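PDB 4L0K: DraIII from Deinococcus radiophilus, which is a type II restriction endonuclease that cleaves DNA at its recognition sequence, probably with a catalytic site of the His-Me finger type. Local coordinates for residues L38-K43 / I134-T139; K21-L26 / K140-E145. All coordinates share one frame; numbering follows the deposited sequence.

Contact 1: L38-K43 / I134-T139; sequences LVSLSK and IPDSFT
S40 meets D136 where the first turn of helix 39-44 faces the start of helix 137-147. D136 is the N-cap of the latter helix, and its carboxylate carries the contact. Its chi1 of 58° sets CG between the backbone N and the carbonyl carbon. From there the group can serve both its own helix and the neighbouring one. D136 CB stays back, 4.1 Å from S40 OG. D136 CG is nearer, 3.3 Å from S40 OG.

The two carboxylate oxygens have different partners. D136 OD1 takes the capping bond from T139 N at 3.3 Å. This N-H comes from above the carboxylate plane, 59° out of it. D136 OD2 accepts from two hydroxyls. S40 OG and T139 OG1 are each modelled 2.4 Å from D136 OD2. That is too short to be taken literally. As modelled, three donors grip the carboxylate: T139 N and T139 OG1 from its own helix, S40 OG from helix 39-44. Y127 also packs against S40 and P135.

A water bridges the two helices beside the carboxylate. It donates to T139 OG1 at 2.7 Å and weakly accepts from S40 N at 3.3 Å.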
# COMPACT_ATOMS: atom_id res chain seq x y z
N LEU A 38 -10.13 24.28 16.68
CA LEU A 38 -10.83 23.80 15.49
C LEU A 38 -12.19 24.47 15.23
O LEU A 38 -12.80 24.23 14.17
CB LEU A 38 -10.99 22.28 15.52
CG LEU A 38 -9.73 21.53 15.04
CD1 LEU A 38 -9.83 20.07 15.36
CD2 LEU A 38 -9.53 21.75 13.55
N VAL A 39 -12.63 25.33 16.14
CA VAL A 39 -13.98 25.90 16.01
C VAL A 39 -14.19 26.58 14.65
O VAL A 39 -15.05 26.17 13.87
CB VAL A 39 -14.37 26.84 17.20
CG1 VAL A 39 -15.68 27.56 16.90
CG2 VAL A 39 -14.50 26.04 18.49
N SER A 40 -13.36 27.57 14.34
CA SER A 40 -13.43 28.23 13.03
C SER A 40 -13.34 27.25 11.87
O SER A 40 -14.11 27.34 10.91
CB SER A 40 -12.35 29.30 12.90
OG SER A 40 -12.48 30.27 13.91
N LEU A 41 -12.43 26.28 11.97
CA LEU A 41 -12.27 25.35 10.86
C LEU A 41 -13.56 24.53 10.68
O LEU A 41 -14.02 24.32 9.55
CB LEU A 41 -11.04 24.46 11.01
CG LEU A 41 -10.57 23.79 9.71
CD1 LEU A 41 -10.21 24.85 8.67
CD2 LEU A 41 -9.39 22.89 9.97
N SER A 42 -14.17 24.14 11.81
CA SER A 42 -15.45 23.42 11.78
C SER A 42 -16.53 24.28 11.14
O SER A 42 -17.45 23.78 10.48
CB SER A 42 -15.92 23.06 13.20
OG SER A 42 -15.38 21.84 13.63
N LYS A 43 -16.42 25.58 11.33
CA LYS A 43 -17.39 26.48 10.74
C LYS A 43 -17.15 26.58 9.23
O LYS A 43 -18.10 26.60 8.46
CB LYS A 43 -17.34 27.85 11.43
CG LYS A 43 -18.43 28.80 11.02
CD LYS A 43 -17.89 30.21 10.86
CE LYS A 43 -17.16 30.69 12.10
NZ LYS A 43 -16.01 31.54 11.73
N ILE A 134 -8.62 32.17 6.19
CA ILE A 134 -7.88 32.92 7.19
C ILE A 134 -8.42 32.56 8.58
O ILE A 134 -9.63 32.53 8.81
CB ILE A 134 -7.87 34.45 6.88
CG1 ILE A 134 -6.85 34.77 5.78
CG2 ILE A 134 -7.48 35.27 8.11
CD1 ILE A 134 -7.22 34.32 4.39
N PRO A 135 -7.52 32.22 9.50
CA PRO A 135 -7.89 31.91 10.87
C PRO A 135 -8.15 33.18 11.68
O PRO A 135 -7.51 34.20 11.43
CB PRO A 135 -6.64 31.21 11.40
CG PRO A 135 -5.53 31.83 10.64
CD PRO A 135 -6.08 32.02 9.25
N ASP A 136 -9.07 33.10 12.63
CA ASP A 136 -9.35 34.19 13.55
C ASP A 136 -8.17 34.38 14.50
O ASP A 136 -7.28 33.53 14.55
CB ASP A 136 -10.62 33.89 14.36
CG ASP A 136 -10.51 32.60 15.15
OD1 ASP A 136 -10.37 32.65 16.39
OD2 ASP A 136 -10.54 31.52 14.51
N SER A 137 -8.16 35.47 15.26
CA SER A 137 -6.99 35.81 16.05
C SER A 137 -6.72 34.84 17.19
O SER A 137 -5.55 34.55 17.50
CB SER A 137 -7.02 37.27 16.54
OG SER A 137 -8.30 37.63 17.02
N PHE A 138 -7.78 34.32 17.81
CA PHE A 138 -7.60 33.30 18.84
C PHE A 138 -6.88 32.07 18.29
O PHE A 138 -5.87 31.62 18.85
CB PHE A 138 -8.93 32.85 19.43
CG PHE A 138 -8.83 31.53 20.15
CD1 PHE A 138 -9.31 30.37 19.56
CD2 PHE A 138 -8.19 31.44 21.38
CE1 PHE A 138 -9.19 29.15 20.21
CE2 PHE A 138 -8.07 30.23 22.03
CZ PHE A 138 -8.57 29.08 21.44
N THR A 139 -7.40 31.51 17.20
CA THR A 139 -6.86 30.28 16.62
C THR A 139 -5.42 30.49 16.22
O THR A 139 -4.54 29.71 16.61
CB THR A 139 -7.65 29.88 15.37
OG1 THR A 139 -9.05 29.97 15.65
CG2 THR A 139 -7.31 28.45 14.95
O HOH W 1 -10.82 28.07 16.44

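Contact 2: K21-L26 / K140-E145; sequences KCQLPL and KNYLEE
Y142 reaches Q23 because its CG stands anti to the backbone N, with chi1 at 174°. This extends the ring away from helix 137-147, toward the loop after strand 20-21. Q23 has CG beside its own backbone N, and its chain bends at chi2. That bend takes the amide off to another partner, while the main-chain carbonyl meets the tyrosine.

Y142 OH donates to Q23 O at 2.7 Å. The C=O...donor angle is 141°, and the hydroxyl lies 19° from the carbonyl plane. Q23 O sits at the edge of the ring, near its plane. Q23 O is 3.1 Å from Y142 CE1. Q23 CB lies 3.7 Å from Y142 OH and lines the same end of the ring. P25 adds an apolar touch further round the edge, with P25 CD 4.4 Å from Y142 CE1.

The hydroxyl has a second partner, R120 of helix 112-126. R120 NH1 also bonds Q23 OE1. One guanidinium nitrogen therefore ties the tyrosine tip and the glutamine amide together, which should help fix both in this buried place. The side chain of Q23 also touches I116 of the same helix.

The rings of F138 and F146 meet that of Y142 from one turn before and one turn after. The three aromatic residues are spaced four apart in helix 137-147. The loop also carries C22, which clusters with C4 and C32. The contact thus seats a cysteine-rich N-terminal segment, which includes the short antiparallel pair of strands 7-8 and 20-21, against helices 137-147 and 112-126.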
# COMPACT_ATOMS: atom_id res chain seq x y z
N LYS A 21 -10.15 16.55 28.05
CA LYS A 21 -9.61 17.71 28.75
C LYS A 21 -9.79 19.04 28.02
O LYS A 21 -9.76 19.09 26.79
CB LYS A 21 -8.13 17.50 29.11
CG LYS A 21 -7.83 16.15 29.76
CD LYS A 21 -6.34 16.06 30.12
CE LYS A 21 -5.83 14.62 30.20
NZ LYS A 21 -4.34 14.58 30.35
N CYS A 22 -9.98 20.10 28.79
CA CYS A 22 -10.05 21.48 28.30
C CYS A 22 -8.72 21.82 27.61
O CYS A 22 -7.65 21.59 28.17
CB CYS A 22 -10.29 22.41 29.51
SG CYS A 22 -10.78 24.16 29.31
N GLN A 23 -8.78 22.37 26.40
CA GLN A 23 -7.54 22.77 25.75
C GLN A 23 -7.45 24.29 25.56
O GLN A 23 -6.55 24.79 24.88
CB GLN A 23 -7.34 22.01 24.42
CG GLN A 23 -7.38 20.47 24.57
CD GLN A 23 -6.13 19.91 25.23
OE1 GLN A 23 -5.05 20.49 25.12
NE2 GLN A 23 -6.26 18.78 25.91
N LEU A 24 -8.39 25.01 26.18
CA LEU A 24 -8.33 26.47 26.26
C LEU A 24 -7.21 26.86 27.23
O LEU A 24 -6.83 26.05 28.08
CB LEU A 24 -9.66 27.04 26.77
CG LEU A 24 -10.69 27.51 25.75
CD1 LEU A 24 -10.05 28.28 24.57
CD2 LEU A 24 -11.51 26.34 25.26
N PRO A 25 -6.68 28.09 27.09
CA PRO A 25 -5.68 28.60 28.05
C PRO A 25 -6.23 28.59 29.49
O PRO A 25 -7.43 28.80 29.67
CB PRO A 25 -5.45 30.04 27.59
CG PRO A 25 -5.76 30.01 26.13
CD PRO A 25 -6.92 29.05 26.00
N LEU A 26 -5.37 28.34 30.47
CA LEU A 26 -5.75 28.25 31.89
C LEU A 26 -6.67 29.39 32.36
O LEU A 26 -7.61 29.15 33.11
CB LEU A 26 -4.49 28.17 32.76
CG LEU A 26 -4.60 27.85 34.26
CD1 LEU A 26 -5.36 26.54 34.52
CD2 LEU A 26 -3.21 27.79 34.88
N LYS A 140 -5.19 31.57 15.47
CA LYS A 140 -3.86 31.96 15.02
C LYS A 140 -2.86 32.06 16.18
O LYS A 140 -1.80 31.43 16.14
CB LYS A 140 -3.91 33.29 14.27
CG LYS A 140 -2.54 33.82 13.87
CD LYS A 140 -2.66 34.90 12.80
CE LYS A 140 -1.30 35.25 12.20
NZ LYS A 140 -0.40 35.89 13.19
N ASN A 141 -3.20 32.83 17.21
CA ASN A 141 -2.26 33.08 18.29
C ASN A 141 -2.01 31.85 19.14
O ASN A 141 -0.87 31.57 19.55
CB ASN A 141 -2.71 34.27 19.15
CG ASN A 141 -2.68 35.56 18.37
OD1 ASN A 141 -1.76 35.80 17.58
ND2 ASN A 141 -3.70 36.39 18.54
N TYR A 142 -3.09 31.12 19.39
CA TYR A 142 -3.03 29.88 20.15
C TYR A 142 -2.10 28.86 19.48
O TYR A 142 -1.18 28.32 20.11
CB TYR A 142 -4.44 29.33 20.28
CG TYR A 142 -4.55 27.97 20.93
CD1 TYR A 142 -4.83 27.86 22.29
CD2 TYR A 142 -4.43 26.80 20.18
CE1 TYR A 142 -4.96 26.63 22.88
CE2 TYR A 142 -4.55 25.56 20.76
CZ TYR A 142 -4.83 25.48 22.12
OH TYR A 142 -4.95 24.25 22.71
N LEU A 143 -2.34 28.58 18.19
CA LEU A 143 -1.51 27.62 17.46
C LEU A 143 -0.08 28.11 17.25
O LEU A 143 0.87 27.33 17.41
CB LEU A 143 -2.17 27.24 16.12
CG LEU A 143 -3.48 26.48 16.32
CD1 LEU A 143 -4.25 26.33 15.03
CD2 LEU A 143 -3.23 25.11 16.97
N GLU A 144 0.08 29.39 16.92
CA GLU A 144 1.40 29.99 16.75
C GLU A 144 2.23 29.92 18.03
O GLU A 144 3.45 29.79 17.98
CB GLU A 144 1.30 31.43 16.26
CG GLU A 144 1.17 31.52 14.74
CD GLU A 144 1.15 32.95 14.25
OE1 GLU A 144 1.29 33.17 13.02
OE2 GLU A 144 0.99 33.85 15.11
N GLU A 145 1.55 30.00 19.17
CA GLU A 145 2.22 29.86 20.45
C GLU A 145 2.86 28.48 20.58
O GLU A 145 3.93 28.33 21.18
CB GLU A 145 1.23 30.09 21.59
CG GLU A 145 1.74 29.64 22.93
CD GLU A 145 1.74 30.75 23.96
OE1 GLU A 145 1.55 31.92 23.56
OE2 GLU A 145 1.93 30.45 25.15

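In the fold
Both contacts use helix 137-147. Contact 1 holds its N-terminal end, and contact 2 holds the turn that follows. Their centres are 12 Å apart, and contact 1 is nested inside the chain loop closed by contact 2. Contact 1 is only partly buried and joins two helices through a carboxylate, two hydroxyls and a water. Contact 2 is buried and joins a helix to a loop through an aromatic hydroxyl and a main-chain carbonyl, with some apolar packing. F138 connects them directly: F138 CZ packs on L24 CD1 at 3.5 Å. Neither contact touches the other chain of the assembly.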